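Local atomic coordinates of YPM (Yersinia pseudotuberculosis, PDB entry 1PM4), a protein that acts as a bacterial superantigen, a jelly-roll toxin and mitogen that, as superantigens do, probably drives T-cell proliferation through the T-cell receptor. Residues T8-I13 with T95-L100; K16-I21 with I85-N90; T48-R53 with W60-R65; G32-V37 with D101-D106. One frame throughout, in Å; residues are numbered along the deposited sequence. Where two conformers were deposited one is given.

Contact 1: T8-I13 with T95-L100; sequences TYTGTI and TSNYSL
Two antiparallel strands, residues 8-13 and 96-100, pair here along one margin of a four-stranded sheet of the jelly roll, bringing the N-terminal strand beside one close to the C-terminus. Three hydrogen-bonded pairs, Tyr9 with Leu100, Gly11 with Tyr98 and Ile13 with Ser96, supply six backbone bonds. The straightest runs from Ile13 N to Ser96 O at 2.7 Å, with an angle of 171° at the hydrogen. Tyr98 dominates the side-chain packing. Its CG sits in the crowded position between backbone N and carbonyl carbon (chi1 73°), which folds the ring back across the neighbouring strand. One ring face lies on the Gly11 backbone, with Gly11 CA 3.9 Å from the ring centroid in a CH-pi contact. Having no side chain, Gly11 lets the ring come flat against the main chain. Ile13 crosses this ring at about a right angle, its CB 4.0 Å from Tyr98 CD2. The phenol oxygen Tyr98 OH is tied by a water at 2.7 Å, and the same water donates to Thr10 O. On the other face, carrying Thr10, Thr12, Asn97 and Ser99, Asn97 ND2 donates to a water 3.0 Å away that also bonds Thr12 OG1, while Asn97 OD1 takes Thr41 N. Next to it, methyls Thr12 CG2 and Thr95 CG2 meet at 3.6 Å. Strand 6-13 is outermost in its sheet within the chain, and 96-103 has 32-39 as its further neighbour; Tyr9, Ile13, Tyr98 and Leu100 face the second sheet, packing on Val19, Ile21, Trp86 and Ile88.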
loop_
_atom_site.group_PDB
_atom_site.type_symbol
_atom_site.label_atom_id
_atom_site.label_comp_id
_atom_site.label_asym_id
_atom_site.label_seq_id
_atom_site.Cartn_x
_atom_site.Cartn_y
_atom_site.Cartn_z
ATOM N N THR A 8 10.128 -6.342 21.843
ATOM C CA THR A 8 11.094 -6.941 20.919
ATOM C C THR A 8 11.006 -8.446 20.969
ATOM O O THR A 8 11.155 -9.052 22.036
ATOM C CB THR A 8 12.543 -6.503 21.278
ATOM O OG1 THR A 8 12.661 -5.071 21.136
ATOM C CG2 THR A 8 13.565 -7.150 20.312
ATOM N N TYR A 9 10.716 -9.053 19.824
ATOM C CA TYR A 9 10.733 -10.487 19.639
ATOM C C TYR A 9 12.088 -10.872 19.104
ATOM O O TYR A 9 12.553 -10.264 18.125
ATOM C CB TYR A 9 9.671 -10.901 18.642
ATOM C CG TYR A 9 8.232 -10.586 19.110
ATOM C CD1 TYR A 9 7.502 -11.506 19.815
ATOM C CD2 TYR A 9 7.659 -9.372 18.841
ATOM C CE1 TYR A 9 6.232 -11.201 20.224
ATOM C CE2 TYR A 9 6.398 -9.042 19.229
ATOM C CZ TYR A 9 5.689 -9.955 19.960
ATOM O OH TYR A 9 4.396 -9.699 20.406
ATOM N N THR A 10 12.678 -11.908 19.687
ATOM C CA THR A 10 13.995 -12.345 19.245
ATOM C C THR A 10 13.900 -13.825 18.910
ATOM O O THR A 10 13.109 -14.600 19.534
ATOM C CB THR A 10 15.058 -11.995 20.341
ATOM O OG1 THR A 10 15.190 -10.550 20.533
ATOM C CG2 THR A 10 16.442 -12.433 19.932
ATOM N N GLY A 11 14.652 -14.268 17.920
ATOM C CA GLY A 11 14.719 -15.672 17.604
ATOM C C GLY A 11 15.762 -15.948 16.544
ATOM O O GLY A 11 16.666 -15.134 16.308
ATOM N N THR A 12 15.632 -17.126 15.940
ATOM C CA THR A 12 16.496 -17.552 14.874
ATOM C C THR A 12 15.623 -18.060 13.754
ATOM O O THR A 12 14.619 -18.729 14.040
ATOM C CB THR A 12 17.360 -18.731 15.394
ATOM O OG1 THR A 12 18.164 -18.282 16.523
ATOM C CG2 THR A 12 18.334 -19.164 14.364
ATOM N N ILE A 13 15.929 -17.654 12.515
ATOM C CA ILE A 13 15.078 -18.068 11.384
ATOM C C ILE A 13 15.931 -18.830 10.427
ATOM O O ILE A 13 17.000 -18.383 9.959
ATOM C CB ILE A 13 14.379 -16.854 10.736
ATOM C CG1 ILE A 13 13.404 -17.336 9.668
ATOM C CG2 ILE A 13 15.391 -15.774 10.270
ATOM C CD1 ILE A 13 12.512 -16.245 9.142
ATOM N N THR A 95 20.929 -19.469 7.955
ATOM C CA THR A 95 20.180 -19.416 9.189
ATOM C C THR A 95 20.706 -18.264 9.996
ATOM O O THR A 95 21.943 -18.107 10.121
ATOM C CB THR A 95 20.354 -20.729 9.956
ATOM O OG1 THR A 95 19.690 -21.770 9.192
ATOM C CG2 THR A 95 19.667 -20.642 11.305
ATOM N N SER A 96 19.787 -17.415 10.421
ATOM C CA SER A 96 20.114 -16.113 10.982
ATOM C C SER A 96 19.341 -15.757 12.245
ATOM O O SER A 96 18.172 -16.088 12.363
ATOM C CB SER A 96 19.779 -15.029 9.962
ATOM O OG SER A 96 20.391 -15.243 8.688
ATOM N N ASN A 97 19.981 -15.009 13.153
ATOM C CA ASN A 97 19.240 -14.342 14.228
ATOM C C ASN A 97 18.234 -13.379 13.612
ATOM O O ASN A 97 18.484 -12.797 12.542
ATOM C CB ASN A 97 20.238 -13.516 15.072
ATOM C CG ASN A 97 19.574 -12.426 15.911
ATOM O OD1 ASN A 97 19.415 -11.234 15.489
ATOM N ND2 ASN A 97 19.162 -12.830 17.154
ATOM N N TYR A 98 17.114 -13.181 14.288
ATOM C CA TYR A 98 16.301 -11.983 14.035
ATOM C C TYR A 98 15.872 -11.312 15.332
ATOM O O TYR A 98 15.845 -11.944 16.403
ATOM C CB TYR A 98 15.069 -12.330 13.192
ATOM C CG TYR A 98 13.984 -13.092 13.966
ATOM C CD1 TYR A 98 12.978 -12.445 14.640
ATOM C CD2 TYR A 98 13.941 -14.488 13.933
ATOM C CE1 TYR A 98 12.066 -13.137 15.379
ATOM C CE2 TYR A 98 12.974 -15.185 14.583
ATOM C CZ TYR A 98 11.992 -14.497 15.301
ATOM O OH TYR A 98 11.013 -15.211 16.029
ATOM N N SER A 99 15.555 -10.044 15.241
ATOM C CA SER A 99 14.834 -9.348 16.284
ATOM C C SER A 99 13.823 -8.441 15.607
ATOM O O SER A 99 14.113 -7.783 14.604
ATOM C CB SER A 99 15.760 -8.590 17.275
ATOM O OG SER A 99 16.462 -7.510 16.671
ATOM N N LEU A 100 12.609 -8.426 16.123
ATOM C CA LEU A 100 11.548 -7.584 15.562
ATOM C C LEU A 100 11.100 -6.663 16.720
ATOM O O LEU A 100 10.553 -7.151 17.704
ATOM C CB LEU A 100 10.394 -8.463 15.156
ATOM C CG LEU A 100 9.264 -7.690 14.490
ATOM C CD1 LEU A 100 9.649 -7.154 13.145
ATOM C CD2 LEU A 100 7.978 -8.494 14.392
HETATM O O HOH W 1 10.370 -14.395 18.571
HETATM O O HOH W 2 19.674 -15.764 17.653
#

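Contact 2: K16-I21 with I85-N90; sequences KGEVCI and IWKIKN
Backbone hydrogen bonds form the frame of this antiparallel pairing of 18-21 with 85-90. Val19 with Ile88 and Ile21 with Trp86 each exchange two bonds, and beyond the first of these pairs Asn90 N reaches Gly17 O at 2.9 Å, nearly along the C=O axis and with an angle of 172° at the hydrogen. Between these N-H...O bonds fall CA-H...O contacts such as Glu18 CA to Ile88 O at 3.2 Å. Charged side chains add a second layer on the face of Glu18, Cys20, Lys87 and Lys89. Lys89, bent at chi2 (54°), swings its ammonium across to the loop before the strand, where NZ donates to Lys16 O at 2.6 Å in the carbonyl plane, on a lone pair. Lys87 stays extended and crosses Glu18 obliquely; its NZ and Glu18 OE1 form a salt bridge whose hydrogen bond, at 3.2 Å, is weak, and the stronger partner of Lys87 is Glu75 of the second subunit. Lys89 NZ also lies 4.9 Å from Glu18 OE1, so that carboxylate probably feels both lysines. Apolar contact on this face centres on Cys20, which the disulfide to Cys117 fastens to the C-terminal segment. Cys20 SG rests 3.7 Å from Lys87 CB, and Cys20 CB meets Ile85 CG2 at 3.7 Å. On the other face Ile21 CD1 touches Ile88 CD1 at 4.2 Å. The two strands are an antiparallel edge pair of one four-stranded sheet, whose Val19, Ile21, Trp86 and Ile88 pack on strands 6-13 and 96-103, as in a jelly-roll sandwich.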
loop_
_atom_site.group_PDB
_atom_site.type_symbol
_atom_site.label_atom_id
_atom_site.label_comp_id
_atom_site.label_asym_id
_atom_site.label_seq_id
_atom_site.Cartn_x
_atom_site.Cartn_y
_atom_site.Cartn_z
ATOM N N LYS A 16 15.680 -19.679 4.195
ATOM C CA LYS A 16 14.443 -19.628 3.429
ATOM C C LYS A 16 13.178 -19.732 4.281
ATOM O O LYS A 16 12.085 -19.683 3.687
ATOM C CB LYS A 16 14.466 -20.707 2.320
ATOM C CG LYS A 16 15.660 -20.696 1.412
ATOM C CD LYS A 16 15.770 -19.321 0.698
ATOM C CE LYS A 16 16.789 -19.279 -0.405
ATOM N NZ LYS A 16 17.106 -17.957 -0.857
ATOM N N GLY A 17 13.300 -19.699 5.608
ATOM C CA GLY A 17 12.141 -19.872 6.458
ATOM C C GLY A 17 11.258 -18.620 6.514
ATOM O O GLY A 17 11.666 -17.492 6.093
ATOM N N GLU A 18 10.052 -18.801 7.032
ATOM C CA GLU A 18 9.159 -17.690 7.278
ATOM C C GLU A 18 8.621 -17.838 8.686
ATOM O O GLU A 18 8.289 -18.981 9.089
ATOM C CB GLU A 18 8.050 -17.566 6.257
ATOM C CG GLU A 18 7.248 -18.802 5.983
ATOM C CD GLU A 18 6.113 -18.599 4.988
ATOM O OE1 GLU A 18 6.422 -17.999 3.942
ATOM O OE2 GLU A 18 4.974 -19.125 5.168
ATOM N N VAL A 19 8.529 -16.748 9.421
ATOM C CA VAL A 19 8.020 -16.755 10.784
ATOM C C VAL A 19 6.995 -15.642 10.872
ATOM O O VAL A 19 7.272 -14.525 10.408
ATOM C CB VAL A 19 9.172 -16.492 11.786
ATOM C CG1 VAL A 19 8.596 -16.223 13.168
ATOM C CG2 VAL A 19 10.139 -17.692 11.873
ATOM N N CYS A 20 5.789 -15.946 11.405
ATOM C CA CYS A 20 4.748 -14.957 11.545
ATOM C C CYS A 20 4.426 -14.698 13.015
ATOM O O CYS A 20 4.319 -15.663 13.819
ATOM C CB CYS A 20 3.478 -15.389 10.805
ATOM S SG CYS A 20 3.556 -15.172 9.039
ATOM N N ILE A 21 4.283 -13.422 13.335
ATOM C CA ILE A 21 4.053 -12.951 14.686
ATOM C C ILE A 21 2.757 -12.146 14.652
ATOM O O ILE A 21 2.586 -11.222 13.853
ATOM C CB ILE A 21 5.272 -12.136 15.210
ATOM C CG1 ILE A 21 6.491 -13.062 15.277
ATOM C CG2 ILE A 21 4.959 -11.511 16.611
ATOM C CD1 ILE A 21 7.719 -12.408 15.722
ATOM N N ILE A 85 -0.638 -9.313 11.361
ATOM C CA ILE A 85 0.527 -10.200 11.369
ATOM C C ILE A 85 1.720 -9.546 10.728
ATOM O O ILE A 85 1.655 -8.918 9.630
ATOM C CB ILE A 85 0.196 -11.482 10.640
ATOM C CG1 ILE A 85 -0.719 -12.317 11.509
ATOM C CG2 ILE A 85 1.483 -12.345 10.254
ATOM C CD1 ILE A 85 -1.283 -13.450 10.683
ATOM N N TRP A 86 2.838 -9.679 11.418
ATOM C CA TRP A 86 4.141 -9.403 10.887
ATOM C C TRP A 86 4.727 -10.720 10.333
ATOM O O TRP A 86 4.942 -11.651 11.090
ATOM C CB TRP A 86 5.057 -8.931 12.010
ATOM C CG TRP A 86 4.518 -7.734 12.721
ATOM C CD1 TRP A 86 4.147 -7.712 14.038
ATOM C CD2 TRP A 86 4.453 -6.375 12.255
ATOM N NE1 TRP A 86 3.699 -6.466 14.369
ATOM C CE2 TRP A 86 3.900 -5.600 13.336
ATOM C CE3 TRP A 86 4.690 -5.742 11.058
ATOM C CZ2 TRP A 86 3.640 -4.279 13.238
ATOM C CZ3 TRP A 86 4.384 -4.367 10.948
ATOM C CH2 TRP A 86 3.891 -3.645 12.061
ATOM N N LYS A 87 4.939 -10.789 9.029
ATOM C CA LYS A 87 5.598 -11.934 8.443
ATOM C C LYS A 87 7.050 -11.612 8.111
ATOM O O LYS A 87 7.319 -10.647 7.399
ATOM C CB LYS A 87 4.873 -12.314 7.155
ATOM C CG LYS A 87 5.493 -13.410 6.396
ATOM C CD LYS A 87 4.567 -13.967 5.295
ATOM C CE LYS A 87 5.196 -15.063 4.583
ATOM N NZ LYS A 87 4.437 -15.530 3.302
ATOM N N ILE A 88 7.936 -12.402 8.642
ATOM C CA ILE A 88 9.376 -12.310 8.450
ATOM C C ILE A 88 9.747 -13.407 7.481
ATOM O O ILE A 88 9.582 -14.609 7.792
ATOM C CB ILE A 88 10.169 -12.542 9.787
ATOM C CG1 ILE A 88 9.758 -11.463 10.828
ATOM C CG2 ILE A 88 11.651 -12.460 9.554
ATOM C CD1 ILE A 88 10.093 -11.803 12.278
ATOM N N LYS A 89 10.319 -13.008 6.351
ATOM C CA LYS A 89 10.792 -13.937 5.367
ATOM C C LYS A 89 12.315 -13.869 5.319
ATOM O O LYS A 89 12.856 -12.791 5.130
ATOM C CB LYS A 89 10.193 -13.679 3.992
ATOM C CG LYS A 89 10.731 -14.619 2.877
ATOM C CD LYS A 89 10.650 -16.180 3.102
ATOM C CE LYS A 89 11.290 -17.026 1.981
ATOM N NZ LYS A 89 10.828 -18.503 1.802
ATOM N N ASN A 90 12.976 -15.017 5.491
ATOM C CA ASN A 90 14.410 -15.086 5.283
ATOM C C ASN A 90 14.720 -15.357 3.820
ATOM O O ASN A 90 14.390 -16.428 3.302
ATOM C CB ASN A 90 15.031 -16.124 6.210
ATOM C CG ASN A 90 16.528 -16.112 6.127
ATOM O OD1 ASN A 90 17.099 -15.248 5.436
ATOM N ND2 ASN A 90 17.176 -17.017 6.821
#

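Contact 3: T48-R53 with W60-R65; sequences TLILLR and WGEIKR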
loop_
_atom_site.group_PDB
_atom_site.type_symbol
_atom_site.label_atom_id
_atom_site.label_comp_id
_atom_site.label_asym_id
_atom_site.label_seq_id
_atom_site.Cartn_x
_atom_site.Cartn_y
_atom_site.Cartn_z
ATOM N N THR A 48 12.800 -9.889 4.567
ATOM C CA THR A 48 11.698 -9.016 4.291
ATOM C C THR A 48 10.675 -9.087 5.364
ATOM O O THR A 48 10.389 -10.150 5.862
ATOM C CB THR A 48 11.102 -9.406 2.877
ATOM O OG1 THR A 48 12.114 -9.230 1.862
ATOM C CG2 THR A 48 9.942 -8.484 2.484
ATOM N N LEU A 49 10.161 -7.929 5.731
ATOM C CA LEU A 49 9.069 -7.824 6.688
ATOM C C LEU A 49 7.795 -7.383 5.963
ATOM O O LEU A 49 7.776 -6.336 5.294
ATOM C CB LEU A 49 9.422 -6.754 7.693
ATOM C CG LEU A 49 8.385 -6.488 8.769
ATOM C CD1 LEU A 49 8.139 -7.679 9.700
ATOM C CD2 LEU A 49 8.755 -5.267 9.661
ATOM N N ILE A 50 6.745 -8.151 6.156
ATOM C CA ILE A 50 5.471 -7.880 5.515
ATOM C C ILE A 50 4.417 -7.729 6.600
ATOM O O ILE A 50 4.316 -8.554 7.500
ATOM C CB ILE A 50 5.079 -9.011 4.576
ATOM C CG1 ILE A 50 6.180 -9.284 3.577
ATOM C CG2 ILE A 50 3.779 -8.653 3.855
ATOM C CD1 ILE A 50 5.985 -10.621 2.830
ATOM N N LEU A 51 3.673 -6.618 6.563
ATOM C CA LEU A 51 2.508 -6.393 7.392
ATOM C C LEU A 51 1.257 -6.893 6.698
ATOM O O LEU A 51 0.931 -6.474 5.561
ATOM C CB LEU A 51 2.395 -4.883 7.742
ATOM C CG LEU A 51 1.105 -4.503 8.520
ATOM C CD1 LEU A 51 0.864 -5.291 9.869
ATOM C CD2 LEU A 51 1.057 -3.042 8.742
ATOM N N LEU A 52 0.595 -7.861 7.342
ATOM C CA LEU A 52 -0.682 -8.339 6.870
ATOM C C LEU A 52 -1.803 -7.911 7.808
ATOM O O LEU A 52 -1.619 -7.866 9.049
ATOM C CB LEU A 52 -0.640 -9.820 6.752
ATOM C CG LEU A 52 0.575 -10.426 6.010
ATOM C CD1 LEU A 52 0.687 -11.830 6.514
ATOM C CD2 LEU A 52 0.303 -10.395 4.618
ATOM N N ARG A 53 -2.965 -7.647 7.224
ATOM C CA ARG A 53 -4.182 -7.374 7.989
ATOM C C ARG A 53 -5.282 -8.355 7.665
ATOM O O ARG A 53 -5.395 -8.794 6.534
ATOM C CB ARG A 53 -4.659 -5.922 7.797
ATOM C CG ARG A 53 -4.906 -5.284 9.195
ATOM C CD ARG A 53 -5.397 -3.810 9.275
ATOM N NE ARG A 53 -5.193 -3.128 10.580
ATOM C CZ ARG A 53 -5.296 -3.698 11.788
ATOM N NH1 ARG A 53 -5.580 -4.979 11.935
ATOM N NH2 ARG A 53 -5.094 -2.974 12.877
ATOM N N TRP A 60 -6.529 -12.776 4.899
ATOM C CA TRP A 60 -5.415 -11.912 5.232
ATOM C C TRP A 60 -4.866 -11.294 3.962
ATOM O O TRP A 60 -4.774 -11.983 2.931
ATOM C CB TRP A 60 -4.355 -12.785 5.886
ATOM C CG TRP A 60 -4.714 -13.222 7.215
ATOM C CD1 TRP A 60 -5.303 -14.387 7.574
ATOM C CD2 TRP A 60 -4.459 -12.504 8.421
ATOM N NE1 TRP A 60 -5.446 -14.435 8.935
ATOM C CE2 TRP A 60 -4.934 -13.280 9.476
ATOM C CE3 TRP A 60 -3.859 -11.283 8.702
ATOM C CZ2 TRP A 60 -4.877 -12.859 10.811
ATOM C CZ3 TRP A 60 -3.806 -10.858 10.031
ATOM C CH2 TRP A 60 -4.296 -11.667 11.066
ATOM N N GLY A 61 -4.487 -10.029 4.035
ATOM C CA GLY A 61 -3.942 -9.287 2.921
ATOM C C GLY A 61 -2.780 -8.389 3.297
ATOM O O GLY A 61 -2.833 -7.618 4.292
ATOM N N GLU A 62 -1.768 -8.357 2.449
ATOM C CA GLU A 62 -0.640 -7.457 2.693
ATOM C C GLU A 62 -1.057 -5.973 2.674
ATOM O O GLU A 62 -1.792 -5.546 1.823
ATOM C CB GLU A 62 0.433 -7.739 1.662
ATOM C CG GLU A 62 1.522 -6.697 1.604
ATOM C CD GLU A 62 2.666 -7.153 0.714
ATOM O OE1 GLU A 62 2.677 -8.318 0.255
ATOM O OE2 GLU A 62 3.573 -6.341 0.512
ATOM N N ILE A 63 -0.620 -5.209 3.644
ATOM C CA ILE A 63 -0.668 -3.754 3.614
ATOM C C ILE A 63 0.538 -3.160 2.978
ATOM O O ILE A 63 0.428 -2.309 2.075
ATOM C CB ILE A 63 -0.759 -3.171 5.087
ATOM C CG1 ILE A 63 -2.001 -3.701 5.760
ATOM C CG2 ILE A 63 -0.706 -1.630 5.038
ATOM C CD1 ILE A 63 -2.266 -3.179 7.137
ATOM N N LYS A 64 1.727 -3.530 3.461
ATOM C CA LYS A 64 2.962 -3.032 2.912
ATOM C C LYS A 64 4.089 -3.917 3.415
ATOM O O LYS A 64 3.852 -4.740 4.253
ATOM C CB LYS A 64 3.295 -1.601 3.359
ATOM C CG LYS A 64 3.311 -1.422 4.824
ATOM C CD LYS A 64 3.759 0.054 5.173
ATOM C CE LYS A 64 2.683 1.071 5.339
ATOM N NZ LYS A 64 3.457 2.475 5.257
ATOM N N ARG A 65 5.269 -3.675 2.885
ATOM C CA ARG A 65 6.475 -4.419 3.214
ATOM C C ARG A 65 7.729 -3.588 3.193
ATOM O O ARG A 65 7.815 -2.537 2.557
ATOM C CB ARG A 65 6.685 -5.630 2.278
ATOM C CG ARG A 65 7.054 -5.251 0.857
ATOM C CD ARG A 65 7.350 -6.405 -0.066
ATOM N NE ARG A 65 6.217 -7.312 -0.172
ATOM C CZ ARG A 65 6.307 -8.557 -0.589
ATOM N NH1 ARG A 65 7.472 -9.030 -1.005
ATOM N NH2 ARG A 65 5.211 -9.333 -0.696
#
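Within 60-65, Arg65 and Glu62 form a side-on, two-nitrogen salt bridge: NE donates to Glu62 OE2 at 2.9 Å, straight at 178°, and NH2 to Glu62 OE1, also 2.9 Å. Both oxygens use their syn lone pairs and lie in the guanidinium plane, holding the two groups coplanar. Across the ladder Ile50 CD1 sits over one face of the guanidinium, 3.8 Å from Arg65 NH2, while Ile50 CG2 touches Glu62 CD at 3.7 Å. Arg65 and Glu62 share a face because of a beta bulge: Leu51 stands opposite two residues, receiving Ile63 N at its O (2.8 Å) and donating from its N to Lys64 O (3.0 Å). Ile63, bent to psi -54°, lays CD1 3.7 Å from Leu51 CD2 and against Arg53 CB. Trp60 presents a ring edge to Leu52 O. Farther out, Glu75 N of the second subunit binds Glu62 OE1, and Arg53 forms a salt bridge with Asp76. Of this beta hairpin, strand 47-54 takes 84-90 on its other side, whereas 59-67, outermost within the chain, pairs through Trp60 and Gly61 with an antiparallel strand of the second subunit, so the sheet runs on across the interface.

Contact 4: G32-V37 with D101-D106; sequences GELYAV and DATVHD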
loop_
_atom_site.group_PDB
_atom_site.type_symbol
_atom_site.label_atom_id
_atom_site.label_comp_id
_atom_site.label_asym_id
_atom_site.label_seq_id
_atom_site.Cartn_x
_atom_site.Cartn_y
_atom_site.Cartn_z
ATOM N N GLY A 32 -4.351 4.223 15.901
ATOM C CA GLY A 32 -3.080 4.925 15.910
ATOM C C GLY A 32 -2.079 4.225 15.024
ATOM O O GLY A 32 -2.476 3.563 14.064
ATOM N N GLU A 33 -0.800 4.380 15.313
ATOM C CA GLU A 33 0.214 3.892 14.421
ATOM C C GLU A 33 0.676 2.483 14.874
ATOM O O GLU A 33 0.893 2.196 16.050
ATOM C CB GLU A 33 1.411 4.864 14.345
ATOM C CG GLU A 33 2.696 4.371 13.630
ATOM C CD GLU A 33 3.922 5.278 13.882
ATOM O OE1 GLU A 33 3.906 6.426 13.390
ATOM O OE2 GLU A 33 4.902 4.871 14.573
ATOM N N LEU A 34 0.834 1.630 13.908
ATOM C CA LEU A 34 1.498 0.374 14.082
ATOM C C LEU A 34 2.898 0.653 13.578
ATOM O O LEU A 34 3.056 1.309 12.551
ATOM C CB LEU A 34 0.828 -0.663 13.221
ATOM C CG LEU A 34 -0.467 -1.266 13.688
ATOM C CD1 LEU A 34 -0.946 -2.280 12.651
ATOM C CD2 LEU A 34 -0.271 -1.945 15.051
ATOM N N TYR A 35 3.905 0.171 14.286
ATOM C CA TYR A 35 5.318 0.362 13.918
ATOM C C TYR A 35 5.994 -0.966 14.105
ATOM O O TYR A 35 5.704 -1.696 15.052
ATOM C CB TYR A 35 5.938 1.423 14.809
ATOM C CG TYR A 35 7.422 1.429 14.842
ATOM C CD1 TYR A 35 8.117 2.274 14.042
ATOM C CD2 TYR A 35 8.138 0.574 15.674
ATOM C CE1 TYR A 35 9.495 2.291 14.053
ATOM C CE2 TYR A 35 9.504 0.566 15.674
ATOM C CZ TYR A 35 10.177 1.420 14.868
ATOM O OH TYR A 35 11.557 1.499 14.823
ATOM N N ALA A 36 6.898 -1.304 13.198
ATOM C CA ALA A 36 7.785 -2.429 13.433
ATOM C C ALA A 36 9.032 -2.226 12.624
ATOM O O ALA A 36 9.032 -1.528 11.641
ATOM C CB ALA A 36 7.143 -3.782 13.081
ATOM N N VAL A 37 10.117 -2.790 13.113
ATOM C CA VAL A 37 11.404 -2.825 12.330
ATOM C C VAL A 37 12.056 -4.142 12.630
ATOM O O VAL A 37 12.075 -4.591 13.783
ATOM C CB VAL A 37 12.350 -1.650 12.630
ATOM C CG1 VAL A 37 12.744 -1.628 14.092
ATOM C CG2 VAL A 37 13.499 -1.644 11.656
ATOM N N ASP A 101 11.292 -5.383 16.560
ATOM C CA ASP A 101 10.696 -4.404 17.432
ATOM C C ASP A 101 9.341 -4.067 16.859
ATOM O O ASP A 101 9.234 -3.737 15.668
ATOM C CB ASP A 101 11.504 -3.152 17.465
ATOM C CG ASP A 101 12.893 -3.330 17.955
ATOM O OD1 ASP A 101 13.263 -4.322 18.613
ATOM O OD2 ASP A 101 13.741 -2.471 17.621
ATOM N N ALA A 102 8.290 -4.229 17.640
ATOM C CA ALA A 102 6.904 -3.929 17.151
ATOM C C ALA A 102 5.960 -3.401 18.197
ATOM O O ALA A 102 6.000 -3.815 19.351
ATOM C CB ALA A 102 6.305 -5.201 16.634
ATOM N N THR A 103 5.068 -2.544 17.762
ATOM C CA THR A 103 3.943 -2.110 18.571
ATOM C C THR A 103 3.184 -3.305 19.083
ATOM O O THR A 103 2.894 -4.185 18.326
ATOM C CB THR A 103 2.967 -1.305 17.708
ATOM O OG1 THR A 103 3.624 -0.184 17.188
ATOM C CG2 THR A 103 1.875 -0.704 18.618
ATOM N N VAL A 104 2.961 -3.374 20.384
ATOM C CA VAL A 104 2.060 -4.374 20.912
ATOM C C VAL A 104 0.951 -3.719 21.702
ATOM O O VAL A 104 1.088 -2.624 22.219
ATOM C CB VAL A 104 2.746 -5.416 21.775
ATOM C CG1 VAL A 104 3.751 -6.191 20.943
ATOM C CG2 VAL A 104 3.442 -4.802 22.943
ATOM N N HIS A 105 -0.152 -4.433 21.815
ATOM C CA HIS A 105 -1.237 -3.872 22.587
ATOM C C HIS A 105 -1.266 -4.407 23.988
ATOM O O HIS A 105 -1.577 -3.674 24.915
ATOM C CB HIS A 105 -2.564 -4.013 21.865
ATOM C CG HIS A 105 -2.998 -2.727 21.249
ATOM N ND1 HIS A 105 -2.618 -2.368 19.977
ATOM C CD2 HIS A 105 -3.684 -1.673 21.751
ATOM C CE1 HIS A 105 -3.083 -1.169 19.699
ATOM N NE2 HIS A 105 -3.734 -0.721 20.761
ATOM N N ASP A 106 -0.927 -5.672 24.180
ATOM C CA ASP A 106 -0.850 -6.152 25.560
ATOM C C ASP A 106 0.604 -6.012 26.037
ATOM O O ASP A 106 1.175 -4.898 26.014
ATOM C CB ASP A 106 -1.458 -7.574 25.703
ATOM C CG ASP A 106 -2.888 -7.566 26.313
ATOM O OD1 ASP A 106 -3.263 -6.610 27.033
ATOM O OD2 ASP A 106 -3.702 -8.497 26.109
HETATM O O HOH W 3 3.042 2.012 18.023
HETATM O O HOH W 4 12.800 0.236 17.115
#
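Asp101 opens the second segment with a two-bond pair to Val37: Asp101 N donates to Val37 O at 3.0 Å and Val37 N to Asp101 O at 2.9 Å. The two side chains lie alongside, Val37 CG1 being 3.8 Å from Asp101 OD2. That oxygen accepts a bond from a water 2.9 Å away which also bonds Tyr35 OH, while Asp101 OD1 is held by Thr8 OG1 of the next strand. Ala102 turns to the other face, where its CB meets Ala36 CB at 3.9 Å; one face of the Trp86 ring lies over both methyls. Thr103 closes the strand. Its N donates to Tyr35 O at 2.9 Å, nearly along the C=O axis, and its OG1, beside the backbone N (chi1 -60°), accepts Tyr35 N at 2.9 Å with a bent angle of 142°. A water donating to Glu33 O bonds this hydroxyl too. Beyond it the chain departs, Val104 turning its CB away from 32-37 to pack on Tyr9. A side-chain oxygen thus takes the place of a main-chain acceptor for Tyr35 N, so the bonding outlasts the regular ladder, with water and carboxylate on one face and alanine methyls on the other.

Overall arrangement
Contacts 1 and 4 belong to one sheet and share strand 96-103, their centres about 17 Å apart, joined where Thr8 OG1 meets Asp101 OD1 at 2.7 Å. Contacts 2 and 3, centres about 10 Å apart, lie in the other sheet, where strands 84-90 and 47-54 are adjacent and Ile85 O faces Leu52 N at 2.7 Å. Between the sheets, Tyr98 and Ile13 of contact 1 press on Ile88 of contact 2, and Trp86 CH2 reaches Ala36 CB of contact 4 at 3.4 Å. Leu49 of contact 3 meets Leu100 and Ala36. These packed faces form the core of the jelly-roll sandwich, while contacts 2 and 3 also border the second subunit.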